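PDB 2BKL: prolyl endopeptidase from Myxococcus xanthus, which probably cleaves oligopeptides on the carboxyl side of proline, and less readily of alanine, as a serine endopeptidase of the S9A family. Local coordinates for residues F53-F67 with A660-Q673. Sequence-based numbering, arbitrary orientation.
Sequences FPGREALAARFKELF and AIESSVDLYSFLFQ
Two helices pack roughly antiparallel here, 56-67 from the N-terminal part of the chain and 657-674, the C-terminal helix of the alpha/beta-hydrolase domain. Their axes come within 9.2 Å at 138°, and Leu59, Phe63, Ile661 and Val665 interlock as knobs into holes. Leu59 sits among Val665, Tyr668, Ser669 and Phe672, with its CD1 branch doing most of the touching. Val665 has two tasks. Its CG2 packs on Ala60, 3.6 Å from CA, while CG1 lies over the centre of one face of the Arg56 guanidinium. The Phe63 ring takes Ser664 CB over one face in a CH-pi contact, 3.8 Å from CB to the ring centroid. Phe67 meets Ser664 with its edge, and its CD2 approaches Ile661 CG1. At the other end, the Phe53 ring carries Gln673 CB over one face and lies beside Phe670.

The polar centre is Arg56. Its chain bends at chi3 (65°), which brings the guanidinium back across Val665. NH1 and NH2 both grip Asp666 OD1, at 2.7 and 3.1 Å respectively, and OD1 lies in the guanidinium plane. NH1 also donates to Ser669 OG (3.2 Å), which is tilted from that plane. This hydroxyl in turn donates to Val665 O, one turn back. A leucine in place of Arg56 would probably leave Asp666 OD1 without its charged mate across the contact and Ser669 OG without the donor from NH1.

Asp666 OD2 pairs with Arg644, so the buried carboxylate is held at both oxygens by arginines. That setting is likely to keep it ionised. The contact thus joins an apolar interlock to a salt bridge in which Asp666, Ser669 and Val665 together limit how the guanidinium can turn.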
ATOM      1  N   PHE A  53      -7.971  24.888 -16.162  1.00 19.78           N
ATOM      2  CA  PHE A  53      -8.852  24.717 -14.987  1.00 19.74           C
ATOM      3  C   PHE A  53      -8.494  25.756 -13.949  1.00 21.59           C
ATOM      4  O   PHE A  53      -7.417  26.337 -14.030  1.00 22.48           O
ATOM      5  CB  PHE A  53      -8.757  23.297 -14.380  1.00 17.71           C
ATOM      6  CG  PHE A  53      -9.331  22.205 -15.247  1.00 18.37           C
ATOM      7  CD1 PHE A  53     -10.242  22.477 -16.267  1.00 17.46           C
ATOM      8  CD2 PHE A  53      -8.955  20.885 -15.024  1.00 17.75           C
ATOM      9  CE1 PHE A  53     -10.748  21.432 -17.060  1.00 19.48           C
ATOM     10  CE2 PHE A  53      -9.456  19.856 -15.802  1.00 18.79           C
ATOM     11  CZ  PHE A  53     -10.354  20.129 -16.816  1.00 18.38           C
ATOM     12  N   PRO A  54      -9.410  26.038 -13.013  1.00 23.06           N
ATOM     13  CA  PRO A  54      -9.243  27.194 -12.124  1.00 24.30           C
ATOM     14  C   PRO A  54      -8.376  26.939 -10.893  1.00 24.37           C
ATOM     15  O   PRO A  54      -8.274  25.806 -10.400  1.00 23.31           O
ATOM     16  CB  PRO A  54     -10.686  27.529 -11.713  1.00 24.80           C
ATOM     17  CG  PRO A  54     -11.408  26.226 -11.754  1.00 25.04           C
ATOM     18  CD  PRO A  54     -10.689  25.347 -12.757  1.00 23.56           C
ATOM     19  N   GLY A  55      -7.750  28.016 -10.417  1.00 24.16           N
ATOM     20  CA  GLY A  55      -7.094  28.041  -9.121  1.00 23.27           C
ATOM     21  C   GLY A  55      -5.657  27.554  -9.104  1.00 22.57           C
ATOM     22  O   GLY A  55      -5.103  27.354  -8.023  1.00 22.96           O
ATOM     23  N   ARG A  56      -5.042  27.388 -10.274  1.00 20.36           N
ATOM     24  CA  ARG A  56      -3.805  26.583 -10.365  1.00 16.78           C
ATOM     25  C   ARG A  56      -2.594  27.256  -9.738  1.00 17.14           C
ATOM     26  O   ARG A  56      -1.803  26.593  -9.069  1.00 13.26           O
ATOM     27  CB  ARG A  56      -3.501  26.183 -11.810  1.00 14.77           C
ATOM     28  CG  ARG A  56      -4.462  25.144 -12.367  1.00 14.58           C
ATOM     29  CD  ARG A  56      -4.257  24.902 -13.858  1.00 13.90           C
ATOM     30  NE  ARG A  56      -2.944  24.307 -14.104  1.00 13.90           N
ATOM     31  CZ  ARG A  56      -2.671  22.998 -14.014  1.00 11.83           C
ATOM     32  NH1 ARG A  56      -3.594  22.112 -13.697  1.00 12.12           N
ATOM     33  NH2 ARG A  56      -1.425  22.578 -14.227  1.00 15.65           N
ATOM     34  N   GLU A  57      -2.440  28.559  -9.933  1.00 18.63           N
ATOM     35  CA  GLU A  57      -1.286  29.266  -9.382  1.00 21.20           C
ATOM     36  C   GLU A  57      -1.333  29.242  -7.850  1.00 19.54           C
ATOM     37  O   GLU A  57      -0.324  28.954  -7.195  1.00 17.58           O
ATOM     38  CB  GLU A  57      -1.233  30.705  -9.897  1.00 25.31           C
ATOM     39  CG  GLU A  57      -0.695  30.819 -11.307  1.00 28.78           C
ATOM     40  CD  GLU A  57      -0.685  32.256 -11.793  1.00 29.79           C
ATOM     41  OE1 GLU A  57      -1.783  32.830 -12.005  1.00 35.02           O
ATOM     42  OE2 GLU A  57       0.424  32.814 -11.952  1.00 33.85           O
ATOM     43  N   ALA A  58      -2.508  29.515  -7.286  1.00 18.44           N
ATOM     44  CA  ALA A  58      -2.706  29.449  -5.834  1.00 18.70           C
ATOM     45  C   ALA A  58      -2.510  28.047  -5.276  1.00 17.35           C
ATOM     46  O   ALA A  58      -1.923  27.877  -4.206  1.00 16.62           O
ATOM     47  CB  ALA A  58      -4.088  29.958  -5.438  1.00 19.93           C
ATOM     48  N   LEU A  59      -3.019  27.034  -5.966  1.00 14.14           N
ATOM     49  CA  LEU A  59      -2.857  25.653  -5.493  1.00 14.06           C
ATOM     50  C   LEU A  59      -1.367  25.308  -5.501  1.00 12.68           C
ATOM     51  O   LEU A  59      -0.856  24.770  -4.529  1.00 11.32           O
ATOM     52  CB  LEU A  59      -3.618  24.634  -6.353  1.00 14.65           C
ATOM     53  CG  LEU A  59      -5.125  24.459  -6.123  1.00 15.81           C
ATOM     54  CD1 LEU A  59      -5.664  23.585  -7.232  1.00 15.68           C
ATOM     55  CD2 LEU A  59      -5.442  23.859  -4.779  1.00 16.79           C
ATOM     56  N   ALA A  60      -0.667  25.640  -6.581  1.00 10.30           N
ATOM     57  CA  ALA A  60       0.748  25.286  -6.673  1.00 10.06           C
ATOM     58  C   ALA A  60       1.563  25.948  -5.571  1.00 10.30           C
ATOM     59  O   ALA A  60       2.412  25.301  -4.972  1.00 10.18           O
ATOM     60  CB  ALA A  60       1.329  25.635  -8.014  1.00  9.57           C
ATOM     61  N   ALA A  61       1.277  27.216  -5.268  1.00 10.70           N
ATOM     62  CA  ALA A  61       2.050  27.910  -4.236  1.00 10.90           C
ATOM     63  C   ALA A  61       1.770  27.252  -2.892  1.00  9.05           C
ATOM     64  O   ALA A  61       2.663  27.104  -2.066  1.00 10.21           O
ATOM     65  CB  ALA A  61       1.719  29.405  -4.179  1.00 11.59           C
ATOM     66  N   ARG A  62       0.518  26.855  -2.670  1.00 10.03           N
ATOM     67  CA  ARG A  62       0.133  26.310  -1.382  1.00  9.89           C
ATOM     68  C   ARG A  62       0.720  24.902  -1.199  1.00 10.46           C
ATOM     69  O   ARG A  62       1.231  24.565  -0.121  1.00 10.52           O
ATOM     70  CB  ARG A  62      -1.397  26.287  -1.249  1.00 11.98           C
ATOM     71  CG  ARG A  62      -1.921  25.793   0.102  1.00 12.11           C
ATOM     72  CD  ARG A  62      -1.348  26.523   1.328  1.00 13.23           C
ATOM     73  NE  ARG A  62      -1.990  26.072   2.561  1.00 12.93           N
ATOM     74  CZ  ARG A  62      -1.420  26.118   3.765  1.00 14.12           C
ATOM     75  NH1 ARG A  62      -0.197  26.608   3.922  1.00 14.35           N
ATOM     76  NH2 ARG A  62      -2.090  25.669   4.821  1.00 14.85           N
ATOM     77  N   PHE A  63       0.658  24.093  -2.252  1.00 10.39           N
ATOM     78  CA  PHE A  63       1.232  22.745  -2.195  1.00  9.75           C
ATOM     79  C   PHE A  63       2.757  22.808  -2.054  1.00 10.46           C
ATOM     80  O   PHE A  63       3.354  21.952  -1.417  1.00 12.15           O
ATOM     81  CB  PHE A  63       0.821  21.898  -3.399  1.00  9.18           C
ATOM     82  CG  PHE A  63      -0.629  21.478  -3.403  1.00  9.41           C
ATOM     83  CD1 PHE A  63      -1.239  21.011  -2.256  1.00 11.60           C
ATOM     84  CD2 PHE A  63      -1.370  21.547  -4.559  1.00 10.55           C
ATOM     85  CE1 PHE A  63      -2.573  20.591  -2.270  1.00 11.95           C
ATOM     86  CE2 PHE A  63      -2.718  21.140  -4.573  1.00 12.57           C
ATOM     87  CZ  PHE A  63      -3.302  20.678  -3.423  1.00 11.37           C
ATOM     88  N   LYS A  64       3.399  23.838  -2.601  1.00 10.41           N
ATOM     89  CA  LYS A  64       4.836  23.995  -2.389  1.00 12.40           C
ATOM     90  C   LYS A  64       5.155  24.266  -0.907  1.00 11.82           C
ATOM     91  O   LYS A  64       6.095  23.707  -0.350  1.00 14.24           O
ATOM     92  CB  LYS A  64       5.393  25.091  -3.306  1.00 14.65           C
ATOM     93  CG  LYS A  64       6.893  25.043  -3.428  1.00 19.99           C
ATOM     94  CD  LYS A  64       7.399  26.071  -4.429  1.00 22.53           C
ATOM     95  CE  LYS A  64       8.914  26.242  -4.315  1.00 24.57           C
ATOM     96  NZ  LYS A  64       9.267  27.031  -3.107  1.00 28.25           N
ATOM     97  N   GLU A  65       4.335  25.083  -0.255  1.00 11.05           N
ATOM     98  CA  GLU A  65       4.474  25.389   1.157  1.00 12.78           C
ATOM     99  C   GLU A  65       4.242  24.141   2.025  1.00 12.95           C
ATOM    100  O   GLU A  65       4.861  23.973   3.082  1.00 14.45           O
ATOM    101  CB  GLU A  65       3.495  26.523   1.499  1.00 16.68           C
ATOM    102  CG  GLU A  65       3.368  26.959   2.936  1.00 22.04           C
ATOM    103  CD  GLU A  65       2.520  28.228   3.090  1.00 22.41           C
ATOM    104  OE1 GLU A  65       1.589  28.465   2.254  1.00 24.48           O
ATOM    105  OE2 GLU A  65       2.778  28.994   4.057  1.00 27.78           O
ATOM    106  N   LEU A  66       3.375  23.246   1.562  1.00 10.94           N
ATOM    107  CA  LEU A  66       2.956  22.094   2.361  1.00 11.10           C
ATOM    108  C   LEU A  66       3.770  20.839   2.115  1.00 10.51           C
ATOM    109  O   LEU A  66       4.012  20.069   3.045  1.00 12.94           O
ATOM    110  CB  LEU A  66       1.487  21.763   2.073  1.00 10.45           C
ATOM    111  CG  LEU A  66       0.464  22.769   2.582  1.00 10.31           C
ATOM    112  CD1 LEU A  66      -0.893  22.452   2.022  1.00  9.21           C
ATOM    113  CD2 LEU A  66       0.467  22.803   4.111  1.00 11.51           C
ATOM    114  N   PHE A  67       4.156  20.577   0.871  1.00  9.42           N
ATOM    115  CA  PHE A  67       4.745  19.268   0.513  1.00  9.99           C
ATOM    116  C   PHE A  67       6.239  19.169   0.782  1.00 11.21           C
ATOM    117  O   PHE A  67       6.768  18.062   0.921  1.00 11.30           O
ATOM    118  CB  PHE A  67       4.501  18.907  -0.958  1.00  9.89           C
ATOM    119  CG  PHE A  67       3.101  18.501  -1.288  1.00 10.08           C
ATOM    120  CD1 PHE A  67       2.053  18.608  -0.380  1.00 11.33           C
ATOM    121  CD2 PHE A  67       2.834  18.048  -2.554  1.00  8.87           C
ATOM    122  CE1 PHE A  67       0.758  18.199  -0.745  1.00 10.95           C
ATOM    123  CE2 PHE A  67       1.548  17.660  -2.937  1.00 10.44           C
ATOM    124  CZ  PHE A  67       0.510  17.754  -2.024  1.00 10.55           C
ATOM    125  N   ALA A 660       4.813  15.553  -7.407  1.00  9.13           N
ATOM    126  CA  ALA A 660       3.647  15.408  -6.530  1.00  7.99           C
ATOM    127  C   ALA A 660       2.850  16.704  -6.470  1.00  9.15           C
ATOM    128  O   ALA A 660       1.623  16.666  -6.482  1.00  9.40           O
ATOM    129  CB  ALA A 660       4.091  14.955  -5.142  1.00  9.55           C
ATOM    130  N   ILE A 661       3.542  17.845  -6.424  1.00  8.28           N
ATOM    131  CA  ILE A 661       2.873  19.146  -6.442  1.00  7.41           C
ATOM    132  C   ILE A 661       2.074  19.247  -7.725  1.00  7.49           C
ATOM    133  O   ILE A 661       0.892  19.598  -7.683  1.00  8.35           O
ATOM    134  CB  ILE A 661       3.875  20.309  -6.300  1.00  7.44           C
ATOM    135  CG1 ILE A 661       4.477  20.309  -4.909  1.00  8.94           C
ATOM    136  CG2 ILE A 661       3.175  21.648  -6.556  1.00  8.76           C
ATOM    137  CD1 ILE A 661       5.733  21.165  -4.735  1.00  9.48           C
ATOM    138  N   GLU A 662       2.711  18.961  -8.873  1.00  8.79           N
ATOM    139  CA  GLU A 662       2.015  19.055 -10.164  1.00  9.38           C
ATOM    140  C   GLU A 662       0.794  18.138 -10.221  1.00 10.25           C
ATOM    141  O   GLU A 662      -0.248  18.515 -10.758  1.00 10.30           O
ATOM    142  CB  GLU A 662       2.972  18.763 -11.320  1.00 11.86           C
ATOM    143  CG  GLU A 662       3.961  19.881 -11.587  1.00 15.20           C
ATOM    144  CD  GLU A 662       4.850  19.579 -12.775  1.00 18.97           C
ATOM    145  OE1 GLU A 662       4.310  19.452 -13.894  1.00 25.56           O
ATOM    146  OE2 GLU A 662       6.082  19.467 -12.619  1.00 26.23           O
ATOM    147  N   SER A 663       0.895  16.944  -9.640  1.00  9.89           N
ATOM    148  CA  SER A 663      -0.206  15.998  -9.725  1.00 10.33           C
ATOM    149  C   SER A 663      -1.374  16.500  -8.885  1.00 10.04           C
ATOM    150  O   SER A 663      -2.525  16.397  -9.315  1.00  9.47           O
ATOM    151  CB  SER A 663       0.236  14.611  -9.260  1.00 13.82           C
ATOM    152  OG  SER A 663       1.153  14.090 -10.197  1.00 23.51           O
ATOM    153  N   SER A 664      -1.090  17.063  -7.710  1.00  9.02           N
ATOM    154  CA  SER A 664      -2.133  17.572  -6.845  1.00  8.38           C
ATOM    155  C   SER A 664      -2.783  18.801  -7.453  1.00  9.03           C
ATOM    156  O   SER A 664      -3.980  18.949  -7.327  1.00  9.38           O
ATOM    157  CB  SER A 664      -1.591  17.879  -5.437  1.00  8.88           C
ATOM    158  OG  SER A 664      -1.272  16.658  -4.775  1.00 11.80           O
ATOM    159  N   VAL A 665      -2.002  19.690  -8.074  1.00  7.29           N
ATOM    160  CA  VAL A 665      -2.565  20.842  -8.752  1.00  8.65           C
ATOM    161  C   VAL A 665      -3.564  20.348  -9.821  1.00  8.49           C
ATOM    162  O   VAL A 665      -4.664  20.873  -9.962  1.00  8.47           O
ATOM    163  CB  VAL A 665      -1.472  21.762  -9.383  1.00  9.20           C
ATOM    164  CG1 VAL A 665      -2.110  22.849 -10.232  1.00  9.47           C
ATOM    165  CG2 VAL A 665      -0.568  22.378  -8.291  1.00  9.22           C
ATOM    166  N   ASP A 666      -3.150  19.354 -10.589  1.00  8.22           N
ATOM    167  CA  ASP A 666      -3.991  18.793 -11.631  1.00  8.70           C
ATOM    168  C   ASP A 666      -5.266  18.186 -11.064  1.00  8.75           C
ATOM    169  O   ASP A 666      -6.335  18.469 -11.566  1.00 10.19           O
ATOM    170  CB  ASP A 666      -3.200  17.796 -12.473  1.00  9.04           C
ATOM    171  CG  ASP A 666      -2.243  18.468 -13.444  1.00 11.63           C
ATOM    172  OD1 ASP A 666      -2.295  19.704 -13.660  1.00 15.24           O
ATOM    173  OD2 ASP A 666      -1.394  17.814 -14.076  1.00 12.76           O
ATOM    174  N   LEU A 667      -5.155  17.360 -10.036  1.00  6.96           N
ATOM    175  CA  LEU A 667      -6.291  16.705  -9.415  1.00  7.48           C
ATOM    176  C   LEU A 667      -7.281  17.705  -8.902  1.00  8.52           C
ATOM    177  O   LEU A 667      -8.456  17.643  -9.249  1.00  8.56           O
ATOM    178  CB  LEU A 667      -5.804  15.808  -8.264  1.00 11.18           C
ATOM    179  CG  LEU A 667      -6.808  14.806  -7.676  1.00 12.36           C
ATOM    180  CD1 LEU A 667      -6.043  13.679  -6.920  1.00 15.48           C
ATOM    181  CD2 LEU A 667      -7.815  15.441  -6.780  1.00 15.46           C
ATOM    182  N   TYR A 668      -6.825  18.658  -8.092  1.00 10.20           N
ATOM    183  CA  TYR A 668      -7.760  19.550  -7.414  1.00 11.08           C
ATOM    184  C   TYR A 668      -8.303  20.609  -8.367  1.00 12.03           C
ATOM    185  O   TYR A 668      -9.473  20.993  -8.242  1.00 11.47           O
ATOM    186  CB  TYR A 668      -7.197  20.105  -6.070  1.00 10.69           C
ATOM    187  CG  TYR A 668      -7.212  19.010  -5.003  1.00 11.51           C
ATOM    188  CD1 TYR A 668      -8.391  18.678  -4.364  1.00 12.83           C
ATOM    189  CD2 TYR A 668      -6.057  18.311  -4.648  1.00 13.63           C
ATOM    190  CE1 TYR A 668      -8.442  17.655  -3.408  1.00 14.44           C
ATOM    191  CE2 TYR A 668      -6.091  17.291  -3.666  1.00 13.43           C
ATOM    192  CZ  TYR A 668      -7.304  16.975  -3.056  1.00 14.66           C
ATOM    193  OH  TYR A 668      -7.410  15.959  -2.110  1.00 15.64           O
ATOM    194  N   SER A 669      -7.526  21.037  -9.366  1.00 10.89           N
ATOM    195  CA  SER A 669      -8.071  21.939 -10.372  1.00 13.37           C
ATOM    196  C   SER A 669      -9.136  21.252 -11.266  1.00 10.58           C
ATOM    197  O   SER A 669     -10.134  21.878 -11.589  1.00 11.19           O
ATOM    198  CB  SER A 669      -6.966  22.666 -11.145  1.00 13.03           C
ATOM    199  OG  SER A 669      -6.286  21.831 -12.061  1.00 11.74           O
ATOM    200  N   PHE A 670      -8.970  19.966 -11.589  1.00  9.04           N
ATOM    201  CA  PHE A 670     -10.000  19.156 -12.241  1.00  7.27           C
ATOM    202  C   PHE A 670     -11.281  19.171 -11.406  1.00  7.60           C
ATOM    203  O   PHE A 670     -12.368  19.427 -11.904  1.00  8.34           O
ATOM    204  CB  PHE A 670      -9.476  17.719 -12.438  1.00  7.81           C
ATOM    205  CG  PHE A 670     -10.538  16.703 -12.784  1.00  6.69           C
ATOM    206  CD1 PHE A 670     -11.064  16.606 -14.080  1.00  8.50           C
ATOM    207  CD2 PHE A 670     -10.986  15.815 -11.831  1.00  8.51           C
ATOM    208  CE1 PHE A 670     -12.029  15.639 -14.400  1.00  8.00           C
ATOM    209  CE2 PHE A 670     -11.923  14.880 -12.125  1.00  7.51           C
ATOM    210  CZ  PHE A 670     -12.457  14.787 -13.420  1.00  6.67           C
ATOM    211  N   LEU A 671     -11.142  18.907 -10.116  1.00  7.61           N
ATOM    212  CA  LEU A 671     -12.299  18.874  -9.236  1.00  7.65           C
ATOM    213  C   LEU A 671     -12.995  20.227  -9.166  1.00  8.34           C
ATOM    214  O   LEU A 671     -14.243  20.294  -9.218  1.00  9.18           O
ATOM    215  CB  LEU A 671     -11.924  18.365  -7.835  1.00  9.14           C
ATOM    216  CG  LEU A 671     -11.502  16.889  -7.773  1.00  9.61           C
ATOM    217  CD1 LEU A 671     -11.188  16.496  -6.346  1.00 11.25           C
ATOM    218  CD2 LEU A 671     -12.583  15.971  -8.347  1.00  8.79           C
ATOM    219  N   PHE A 672     -12.209  21.296  -9.019  1.00  8.45           N
ATOM    220  CA  PHE A 672     -12.785  22.633  -8.906  1.00  9.90           C
ATOM    221  C   PHE A 672     -13.572  22.933 -10.162  1.00 11.27           C
ATOM    222  O   PHE A 672     -14.617  23.558 -10.090  1.00 11.76           O
ATOM    223  CB  PHE A 672     -11.690  23.696  -8.749  1.00 11.45           C
ATOM    224  CG  PHE A 672     -11.060  23.763  -7.399  1.00 12.06           C
ATOM    225  CD1 PHE A 672     -11.661  23.209  -6.278  1.00 13.83           C
ATOM    226  CD2 PHE A 672      -9.870  24.442  -7.238  1.00 14.58           C
ATOM    227  CE1 PHE A 672     -11.051  23.317  -5.021  1.00 15.12           C
ATOM    228  CE2 PHE A 672      -9.259  24.530  -5.995  1.00 16.09           C
ATOM    229  CZ  PHE A 672      -9.869  23.971  -4.891  1.00 15.27           C
ATOM    230  N   GLN A 673     -13.063  22.523 -11.325  1.00  9.91           N
ATOM    231  CA  GLN A 673     -13.762  22.751 -12.595  1.00 11.18           C
ATOM    232  C   GLN A 673     -15.061  21.975 -12.654  1.00 10.62           C
ATOM    233  O   GLN A 673     -16.140  22.536 -12.864  1.00 13.45           O
ATOM    234  CB  GLN A 673     -12.877  22.367 -13.784  1.00 13.27           C
ATOM    235  CG  GLN A 673     -13.577  22.427 -15.137  1.00 17.62           C
ATOM    236  CD  GLN A 673     -13.934  23.819 -15.576  1.00 19.45           C
ATOM    237  OE1 GLN A 673     -14.992  24.019 -16.200  1.00 22.26           O
ATOM    238  NE2 GLN A 673     -13.076  24.787 -15.285  1.00 19.76           N
TER